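Local coordinates for glycosyl hydrolase family 2, TIM barrel domain protein (Faecalibacterium prausnitzii A2-165, PDB 6ED2), which probably cleaves beta-D-glucuronide conjugates, acting as a gut bacterial beta-glucuronidase of glycosyl hydrolase family 2, at residues A[221-225]-A[261-265]; A[241-245]-A[272-276]; A[364-368]-A[426-432]. All blocks are in the same frame, centred on the assembly; numbering follows the deposited sequence.

The three contacts run from a beta sandwich into the neighbouring TIM barrel. Interactions 1 and 2, with centres 12 Å apart, lie in the facing three- and four-stranded sheets of the sandwich. Val261 CG2 packs 3.6 Å from Leu242 CD2 between them, and Arg265 N sits 3.0 Å from Tyr275 OH in a probable hydrogen bond. Interaction 3, its centre 14 Å from that of interaction 2, belongs to the barrel; Ala272 CB and Asp368 O are 3.2 Å apart where the two domains meet. A magnesium ion lies about 3 Å from the side chain of Glu241 in interaction 2 and about 14 Å from that of Val261 in interaction 1.

Interaction 1 of 3, residues A[221-225]-A[261-265]; sequences ETGAE and VKNAR
Ala224 and Ala264 meet methyl to methyl, CB to CB at 3.6 Å, beside a strand pairing in which Ala224 and Val261 form an antiparallel hydrogen-bonded pair, their side chains on one face of the sheet. Val261 N bonds to Ala224 O at 2.9 Å, while Ala224 N returns a bond to Val261 O. This oxygen also accepts a weak bond from Ala264 N, which closes a type II turn over Lys262 and Asn263. Asn263, at the third position of that turn, has a left-handed backbone; its N donates to Thr222 O at 2.7 Å. Two side chains flank the same oxygen. Lys262 sets CG opposite its own N (chi1 -165°), which lays CG 3.7 Å from Thr222 O before the extended chain runs off. Asn263 turns CG beside its N (chi1 -57°), leaving OD1 3.8 Å from Thr222 O, two acceptors that cannot bond each other. Gly223 CA approaches Val261 O at 3.4 Å in a CA-H...O contact; at its backbone angles a CB would jam against the preceding carbonyl O and clash with Val261 O. The backbone therefore fixes the register where strand 223-232 begins and strand 256-262 ends, and both alanine methyls rest on Ile297.

Interaction 2 of 3, residues A[241-245]-A[272-276]; sequences ELYDG and AYLYD
Tyr275 lies across Leu242 and Asp244 of the neighbouring strand. Its CB touches Leu242 CD1 at 3.7 Å, the two side chains crossing at about a right angle, and also lies against Tyr243 O. CG comes next, loosely beside Leu242 CD2. With CG placed beside the backbone N (chi1 -75°), the ring leans over strand 238-244, and CD1 brings its edge to Tyr243 O at 3.6 Å. One atom further, CE1 meets Asp244 CB at 3.7 Å. The phenol oxygen ends the path: it bonds to Arg265 N in the loop beyond strand 256-262, and a water 3.0 Å from Tyr275 OH donates to Asp244 OD2. One face of this ring is also approached, toward its rim, by CE2 of Tyr273.

The two backbones make an antiparallel hydrogen-bonded pair of Tyr243 and Asp276, with Tyr243 N to Asp276 O at 2.7 Å and Asp276 N to Tyr243 O at 2.9 Å. This joins strands 238-244 and 275-283, the two central strands of a four-stranded antiparallel sheet in the immunoglobulin-like sandwich typical of family 2 hydrolases. Glu241, on the first of them, binds magnesium together with Thr239 and pairs with Arg248.

Asp244 holds the far end of the contact. Its CG stands anti to the backbone N (chi1 -173°), which places the carboxylate beside the Tyr273 hydroxyl, and Tyr273 OH donates to Asp244 OD1 at 2.6 Å. The donor comes from the syn side, somewhat out of the carboxylate plane, and the ring stands almost perpendicular to that plane, at 86°.

Interaction 3 of 3, residues A[364-368]-A[426-432]; sequences YQMAD and RDKNHPS
The imidazole of His430 has Tyr364 CB over the centre of one face, 3.5 Å above it in a CH-pi contact, and Asp368 OD2 at its edge. The Tyr364 ring itself runs nearly parallel to the imidazole but is slid so far along that the two barely overlap. One face of the tyrosine, near its rim, is met by the carboxylate carbon of Asp427. Close by, the guanidinium of Arg426 holds that carboxylate through a salt bridge, with NE to OD1 at 2.7 Å, and turns its edge to the phenol oxygen. Tyr364 OH finds its main partners beyond the contact, at Asp376 OD1 and Tyr359 N.

Asp368 is the polar hub. His430 ND1 donates to its OD2 at 2.7 Å, reaching it from the syn side, and this proximity would probably make the histidine more basic. Asp368 OD1 accepts two bonds from Ser432, from OG at 2.8 Å and from the backbone N at 3.1 Å, arriving from opposite faces of the carboxylate plane. With chi1 at 63°, the serine hydroxyl sits between its own N and carbonyl carbon, where it can share the acceptor with the N-H. Three donors thus fix the carboxylate's rotation, while Pro431 CD packs 3.3 Å from Asp368 OD1 and Ala367 CB lies against Ser432 CB.

Helix 361-370 is in this way joined to the turn linking helix 409-427 with strand 433-440. Such alpha-to-beta turns belong to the TIM barrel end at which its parallel strands begin, opposite the end that carries the active site in this fold.

Interaction 1 of 3, residues A[221-225]-A[261-265]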
loop_
_atom_site.group_PDB
_atom_site.type_symbol
_atom_site.label_atom_id
_atom_site.label_comp_id
_atom_site.label_asym_id
_atom_site.label_seq_id
_atom_site.Cartn_x
_atom_site.Cartn_y
_atom_site.Cartn_z
ATOM N N GLU A 221 -1.985 -32.017 48.523
ATOM C CA GLU A 221 -3.202 -32.766 48.215
ATOM C C GLU A 221 -4.459 -31.935 48.452
ATOM O O GLU A 221 -5.439 -32.060 47.706
ATOM C CB GLU A 221 -3.253 -34.058 49.034
ATOM C CG GLU A 221 -4.624 -34.763 49.021
ATOM C CD GLU A 221 -4.864 -35.615 47.776
ATOM O OE1 GLU A 221 -5.221 -35.054 46.708
ATOM O OE2 GLU A 221 -4.702 -36.853 47.873
ATOM N N THR A 222 -4.441 -31.066 49.460
ATOM C CA THR A 222 -5.594 -30.251 49.820
ATOM C C THR A 222 -5.472 -28.794 49.395
ATOM O O THR A 222 -6.390 -28.011 49.659
ATOM C CB THR A 222 -5.815 -30.305 51.329
ATOM O OG1 THR A 222 -4.597 -29.932 51.987
ATOM C CG2 THR A 222 -6.207 -31.710 51.747
ATOM N N GLY A 223 -4.363 -28.396 48.775
ATOM C CA GLY A 223 -4.262 -27.033 48.302
ATOM C C GLY A 223 -2.852 -26.670 47.911
ATOM O O GLY A 223 -2.244 -27.334 47.070
ATOM N N ALA A 224 -2.309 -25.631 48.536
ATOM C CA ALA A 224 -0.983 -25.172 48.179
ATOM C C ALA A 224 -0.351 -24.498 49.380
ATOM O O ALA A 224 -1.029 -24.127 50.342
ATOM C CB ALA A 224 -1.028 -24.214 46.986
ATOM N N GLU A 225 0.962 -24.351 49.311
ATOM C CA GLU A 225 1.729 -23.643 50.321
ATOM C C GLU A 225 2.655 -22.648 49.642
ATOM O O GLU A 225 3.239 -22.942 48.599
ATOM C CB GLU A 225 2.554 -24.608 51.183
ATOM C CG GLU A 225 1.733 -25.745 51.745
ATOM C CD GLU A 225 2.469 -26.528 52.804
ATOM O OE1 GLU A 225 1.794 -27.102 53.689
ATOM O OE2 GLU A 225 3.717 -26.578 52.740
ATOM N N VAL A 261 -2.765 -22.441 51.902
ATOM C CA VAL A 261 -3.976 -22.032 51.191
ATOM C C VAL A 261 -4.756 -23.289 50.831
ATOM O O VAL A 261 -4.461 -23.959 49.830
ATOM C CB VAL A 261 -3.671 -21.195 49.945
ATOM C CG1 VAL A 261 -4.962 -20.704 49.320
ATOM C CG2 VAL A 261 -2.771 -20.022 50.295
ATOM N N LYS A 262 -5.777 -23.591 51.624
ATOM C CA LYS A 262 -6.593 -24.772 51.380
ATOM C C LYS A 262 -7.479 -24.568 50.154
ATOM O O LYS A 262 -8.064 -23.498 49.963
ATOM C CB LYS A 262 -7.443 -25.086 52.610
ATOM C CG LYS A 262 -8.040 -26.478 52.607
ATOM C CD LYS A 262 -8.851 -26.724 53.873
ATOM C CE LYS A 262 -9.984 -27.718 53.633
ATOM N NZ LYS A 262 -10.881 -27.815 54.822
ATOM N N ASN A 263 -7.567 -25.602 49.316
ATOM C CA ASN A 263 -8.329 -25.528 48.067
ATOM C C ASN A 263 -7.884 -24.333 47.228
ATOM O O ASN A 263 -8.701 -23.622 46.643
ATOM C CB ASN A 263 -9.832 -25.472 48.339
ATOM C CG ASN A 263 -10.313 -26.646 49.161
ATOM O OD1 ASN A 263 -10.076 -27.802 48.805
ATOM N ND2 ASN A 263 -10.992 -26.361 50.267
ATOM N N ALA A 264 -6.575 -24.094 47.214
ATOM C CA ALA A 264 -5.995 -23.016 46.432
ATOM C C ALA A 264 -6.511 -23.047 45.002
ATOM O O ALA A 264 -6.557 -24.105 44.368
ATOM C CB ALA A 264 -4.472 -23.139 46.439
ATOM N N ARG A 265 -6.906 -21.879 44.502
ATOM C CA ARG A 265 -7.221 -21.700 43.088
ATOM C C ARG A 265 -5.924 -21.360 42.367
ATOM O O ARG A 265 -5.321 -20.305 42.605
ATOM C CB ARG A 265 -8.278 -20.618 42.894
ATOM C CG ARG A 265 -9.497 -20.822 43.782
ATOM C CD ARG A 265 -10.632 -19.913 43.379
ATOM N NE ARG A 265 -11.023 -20.132 41.990
ATOM C CZ ARG A 265 -12.059 -19.537 41.406
ATOM N NH1 ARG A 265 -12.810 -18.683 42.094
ATOM N NH2 ARG A 265 -12.342 -19.793 40.134
#

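Interaction 2 of 3, residues A[241-245]-A[272-276]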
loop_
_atom_site.group_PDB
_atom_site.type_symbol
_atom_site.label_atom_id
_atom_site.label_comp_id
_atom_site.label_asym_id
_atom_site.label_seq_id
_atom_site.Cartn_x
_atom_site.Cartn_y
_atom_site.Cartn_z
ATOM N N GLU A 241 -0.481 -11.584 55.064
ATOM C CA GLU A 241 -1.825 -12.114 54.927
ATOM C C GLU A 241 -2.130 -12.293 53.453
ATOM O O GLU A 241 -1.611 -11.568 52.602
ATOM C CB GLU A 241 -2.871 -11.180 55.556
ATOM C CG GLU A 241 -2.693 -10.944 57.042
ATOM C CD GLU A 241 -3.516 -9.768 57.528
ATOM O OE1 GLU A 241 -3.133 -8.614 57.237
ATOM O OE2 GLU A 241 -4.553 -9.994 58.180
ATOM N N LEU A 242 -2.992 -13.258 53.158
ATOM C CA LEU A 242 -3.403 -13.535 51.790
ATOM C C LEU A 242 -4.919 -13.478 51.737
ATOM O O LEU A 242 -5.592 -14.175 52.505
ATOM C CB LEU A 242 -2.888 -14.896 51.328
ATOM C CG LEU A 242 -2.844 -15.070 49.817
ATOM C CD1 LEU A 242 -1.858 -14.093 49.195
ATOM C CD2 LEU A 242 -2.491 -16.518 49.485
ATOM N N TYR A 243 -5.453 -12.642 50.842
ATOM C CA TYR A 243 -6.891 -12.450 50.708
ATOM C C TYR A 243 -7.379 -12.952 49.361
ATOM O O TYR A 243 -6.744 -12.716 48.327
ATOM C CB TYR A 243 -7.274 -10.977 50.866
ATOM C CG TYR A 243 -7.245 -10.520 52.299
ATOM C CD1 TYR A 243 -6.064 -10.077 52.872
ATOM C CD2 TYR A 243 -8.390 -10.557 53.088
ATOM C CE1 TYR A 243 -6.023 -9.654 54.170
ATOM C CE2 TYR A 243 -8.352 -10.144 54.413
ATOM C CZ TYR A 243 -7.161 -9.693 54.943
ATOM O OH TYR A 243 -7.077 -9.268 56.247
ATOM N N ASP A 244 -8.503 -13.653 49.391
ATOM C CA ASP A 244 -9.292 -13.973 48.207
ATOM C C ASP A 244 -10.534 -13.091 48.273
ATOM O O ASP A 244 -11.500 -13.423 48.964
ATOM C CB ASP A 244 -9.663 -15.447 48.178
ATOM C CG ASP A 244 -10.344 -15.846 46.888
ATOM O OD1 ASP A 244 -10.398 -14.995 45.976
ATOM O OD2 ASP A 244 -10.817 -17.001 46.789
ATOM N N GLY A 245 -10.509 -11.962 47.581
ATOM C CA GLY A 245 -11.581 -11.001 47.796
ATOM C C GLY A 245 -11.477 -10.458 49.209
ATOM O O GLY A 245 -10.397 -10.033 49.644
ATOM N N ALA A 272 -5.873 -17.338 34.601
ATOM C CA ALA A 272 -5.160 -16.781 35.734
ATOM C C ALA A 272 -6.069 -16.721 36.952
ATOM O O ALA A 272 -7.288 -16.610 36.836
ATOM C CB ALA A 272 -4.643 -15.384 35.405
ATOM N N TYR A 273 -5.460 -16.822 38.127
ATOM C CA TYR A 273 -6.129 -16.465 39.365
ATOM C C TYR A 273 -5.116 -15.807 40.278
ATOM O O TYR A 273 -4.038 -16.356 40.507
ATOM C CB TYR A 273 -6.754 -17.677 40.056
ATOM C CG TYR A 273 -7.814 -17.267 41.036
ATOM C CD1 TYR A 273 -9.128 -17.094 40.622
ATOM C CD2 TYR A 273 -7.501 -17.011 42.372
ATOM C CE1 TYR A 273 -10.107 -16.705 41.505
ATOM C CE2 TYR A 273 -8.482 -16.613 43.269
ATOM C CZ TYR A 273 -9.787 -16.469 42.826
ATOM O OH TYR A 273 -10.786 -16.090 43.696
ATOM N N LEU A 274 -5.461 -14.634 40.791
ATOM C CA LEU A 274 -4.563 -13.842 41.617
ATOM C C LEU A 274 -5.164 -13.684 43.006
ATOM O O LEU A 274 -6.389 -13.593 43.160
ATOM C CB LEU A 274 -4.300 -12.463 40.980
ATOM C CG LEU A 274 -3.528 -12.519 39.651
ATOM C CD1 LEU A 274 -3.360 -11.135 39.039
ATOM C CD2 LEU A 274 -2.154 -13.204 39.829
ATOM N N TYR A 275 -4.299 -13.698 44.016
ATOM C CA TYR A 275 -4.658 -13.432 45.398
ATOM C C TYR A 275 -4.051 -12.106 45.817
ATOM O O TYR A 275 -3.042 -11.663 45.271
ATOM C CB TYR A 275 -4.150 -14.529 46.339
ATOM C CG TYR A 275 -4.927 -15.823 46.300
ATOM C CD1 TYR A 275 -5.923 -16.098 47.243
ATOM C CD2 TYR A 275 -4.637 -16.793 45.350
ATOM C CE1 TYR A 275 -6.623 -17.310 47.219
ATOM C CE2 TYR A 275 -5.317 -17.995 45.317
ATOM C CZ TYR A 275 -6.313 -18.251 46.248
ATOM O OH TYR A 275 -6.978 -19.455 46.193
ATOM N N ASP A 276 -4.643 -11.491 46.823
ATOM C CA ASP A 276 -4.158 -10.209 47.317
ATOM C C ASP A 276 -3.241 -10.456 48.507
ATOM O O ASP A 276 -3.633 -11.122 49.473
ATOM C CB ASP A 276 -5.320 -9.292 47.689
ATOM C CG ASP A 276 -6.131 -8.873 46.478
ATOM O OD1 ASP A 276 -5.549 -8.271 45.556
ATOM O OD2 ASP A 276 -7.341 -9.166 46.435
HETATM O O HOH W 1 -9.634 -19.523 47.677
#

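Interaction 3 of 3, residues A[364-368]-A[426-432]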
loop_
_atom_site.group_PDB
_atom_site.type_symbol
_atom_site.label_atom_id
_atom_site.label_comp_id
_atom_site.label_asym_id
_atom_site.label_seq_id
_atom_site.Cartn_x
_atom_site.Cartn_y
_atom_site.Cartn_z
ATOM N N TYR A 364 4.015 -7.057 32.636
ATOM C CA TYR A 364 3.988 -8.292 33.424
ATOM C C TYR A 364 2.721 -8.373 34.258
ATOM O O TYR A 364 2.146 -9.460 34.433
ATOM C CB TYR A 364 5.202 -8.389 34.361
ATOM C CG TYR A 364 6.551 -8.251 33.689
ATOM C CD1 TYR A 364 7.352 -9.374 33.458
ATOM C CD2 TYR A 364 7.029 -7.001 33.291
ATOM C CE1 TYR A 364 8.607 -9.252 32.832
ATOM C CE2 TYR A 364 8.263 -6.868 32.667
ATOM C CZ TYR A 364 9.060 -8.006 32.453
ATOM O OH TYR A 364 10.283 -7.877 31.836
ATOM N N GLN A 365 2.295 -7.235 34.811
ATOM C CA GLN A 365 1.066 -7.222 35.593
ATOM C C GLN A 365 -0.113 -7.685 34.745
ATOM O O GLN A 365 -0.971 -8.444 35.214
ATOM C CB GLN A 365 0.830 -5.822 36.158
ATOM C CG GLN A 365 1.949 -5.345 37.108
ATOM C CD GLN A 365 1.806 -3.866 37.486
ATOM O OE1 GLN A 365 0.853 -3.197 37.080
ATOM N NE2 GLN A 365 2.742 -3.363 38.276
ATOM N N MET A 366 -0.151 -7.269 33.475
ATOM C CA MET A 366 -1.238 -7.707 32.603
ATOM C C MET A 366 -1.098 -9.182 32.258
ATOM O O MET A 366 -2.096 -9.909 32.220
ATOM C CB MET A 366 -1.290 -6.856 31.324
ATOM C CG MET A 366 -2.341 -7.361 30.311
ATOM S SD MET A 366 -3.244 -6.111 29.340
ATOM C CE MET A 366 -4.043 -5.213 30.675
ATOM N N ALA A 367 0.130 -9.637 31.970
ATOM C CA ALA A 367 0.352 -11.075 31.794
ATOM C C ALA A 367 -0.107 -11.850 33.024
ATOM O O ALA A 367 -0.726 -12.911 32.898
ATOM C CB ALA A 367 1.821 -11.358 31.495
ATOM N N ASP A 368 0.153 -11.312 34.223
ATOM C CA ASP A 368 -0.327 -11.958 35.443
ATOM C C ASP A 368 -1.838 -12.143 35.417
ATOM O O ASP A 368 -2.354 -13.173 35.869
ATOM C CB ASP A 368 0.071 -11.139 36.674
ATOM C CG ASP A 368 1.556 -11.245 37.008
ATOM O OD1 ASP A 368 2.301 -12.041 36.377
ATOM O OD2 ASP A 368 1.992 -10.508 37.914
ATOM N N ARG A 426 13.308 -7.532 40.537
ATOM C CA ARG A 426 12.072 -6.830 40.179
ATOM C C ARG A 426 10.953 -7.804 39.821
ATOM O O ARG A 426 9.792 -7.578 40.179
ATOM C CB ARG A 426 12.321 -5.871 39.013
ATOM C CG ARG A 426 11.178 -4.860 38.769
ATOM C CD ARG A 426 11.371 -4.150 37.431
ATOM N NE ARG A 426 11.189 -5.102 36.334
ATOM C CZ ARG A 426 11.052 -4.764 35.051
ATOM N NH1 ARG A 426 11.061 -3.485 34.685
ATOM N NH2 ARG A 426 10.887 -5.717 34.133
ATOM N N ASP A 427 11.279 -8.908 39.143
ATOM C CA ASP A 427 10.265 -9.695 38.460
ATOM C C ASP A 427 9.978 -11.039 39.107
ATOM O O ASP A 427 9.075 -11.741 38.647
ATOM C CB ASP A 427 10.671 -9.893 36.988
ATOM C CG ASP A 427 10.703 -8.572 36.230
ATOM O OD1 ASP A 427 10.202 -7.567 36.789
ATOM O OD2 ASP A 427 11.243 -8.509 35.099
ATOM N N LYS A 428 10.671 -11.396 40.188
ATOM C CA LYS A 428 10.615 -12.780 40.658
ATOM C C LYS A 428 9.245 -13.178 41.190
ATOM O O LYS A 428 8.943 -14.376 41.225
ATOM C CB LYS A 428 11.670 -13.020 41.738
ATOM C CG LYS A 428 11.461 -12.182 43.007
ATOM C CD LYS A 428 12.760 -11.990 43.788
ATOM C CE LYS A 428 12.597 -10.945 44.904
ATOM N NZ LYS A 428 13.909 -10.529 45.478
ATOM N N ASN A 429 8.386 -12.230 41.577
ATOM C CA ASN A 429 7.105 -12.626 42.163
ATOM C C ASN A 429 5.949 -12.622 41.169
ATOM O O ASN A 429 4.805 -12.860 41.569
ATOM C CB ASN A 429 6.768 -11.742 43.364
ATOM C CG ASN A 429 7.717 -11.967 44.524
ATOM O OD1 ASN A 429 7.896 -13.100 44.972
ATOM N ND2 ASN A 429 8.375 -10.901 44.977
ATOM N N HIS A 430 6.212 -12.379 39.892
ATOM C CA HIS A 430 5.153 -12.461 38.892
ATOM C C HIS A 430 4.849 -13.925 38.612
ATOM O O HIS A 430 5.756 -14.676 38.247
ATOM C CB HIS A 430 5.583 -11.773 37.594
ATOM C CG HIS A 430 5.647 -10.283 37.689
ATOM N ND1 HIS A 430 4.539 -9.508 37.959
ATOM C CD2 HIS A 430 6.681 -9.422 37.530
ATOM C CE1 HIS A 430 4.889 -8.232 37.967
ATOM N NE2 HIS A 430 6.184 -8.154 37.716
ATOM N N PRO A 431 3.602 -14.374 38.754
ATOM C CA PRO A 431 3.297 -15.741 38.313
ATOM C C PRO A 431 3.578 -15.934 36.829
ATOM O O PRO A 431 3.972 -17.032 36.419
ATOM C CB PRO A 431 1.808 -15.897 38.642
ATOM C CG PRO A 431 1.290 -14.502 38.675
ATOM C CD PRO A 431 2.403 -13.665 39.230
ATOM N N SER A 432 3.432 -14.878 36.021
ATOM C CA SER A 432 3.640 -14.996 34.580
ATOM C C SER A 432 5.088 -15.331 34.224
ATOM O O SER A 432 5.323 -16.008 33.216
ATOM C CB SER A 432 3.211 -13.703 33.864
ATOM O OG SER A 432 3.987 -12.579 34.267
#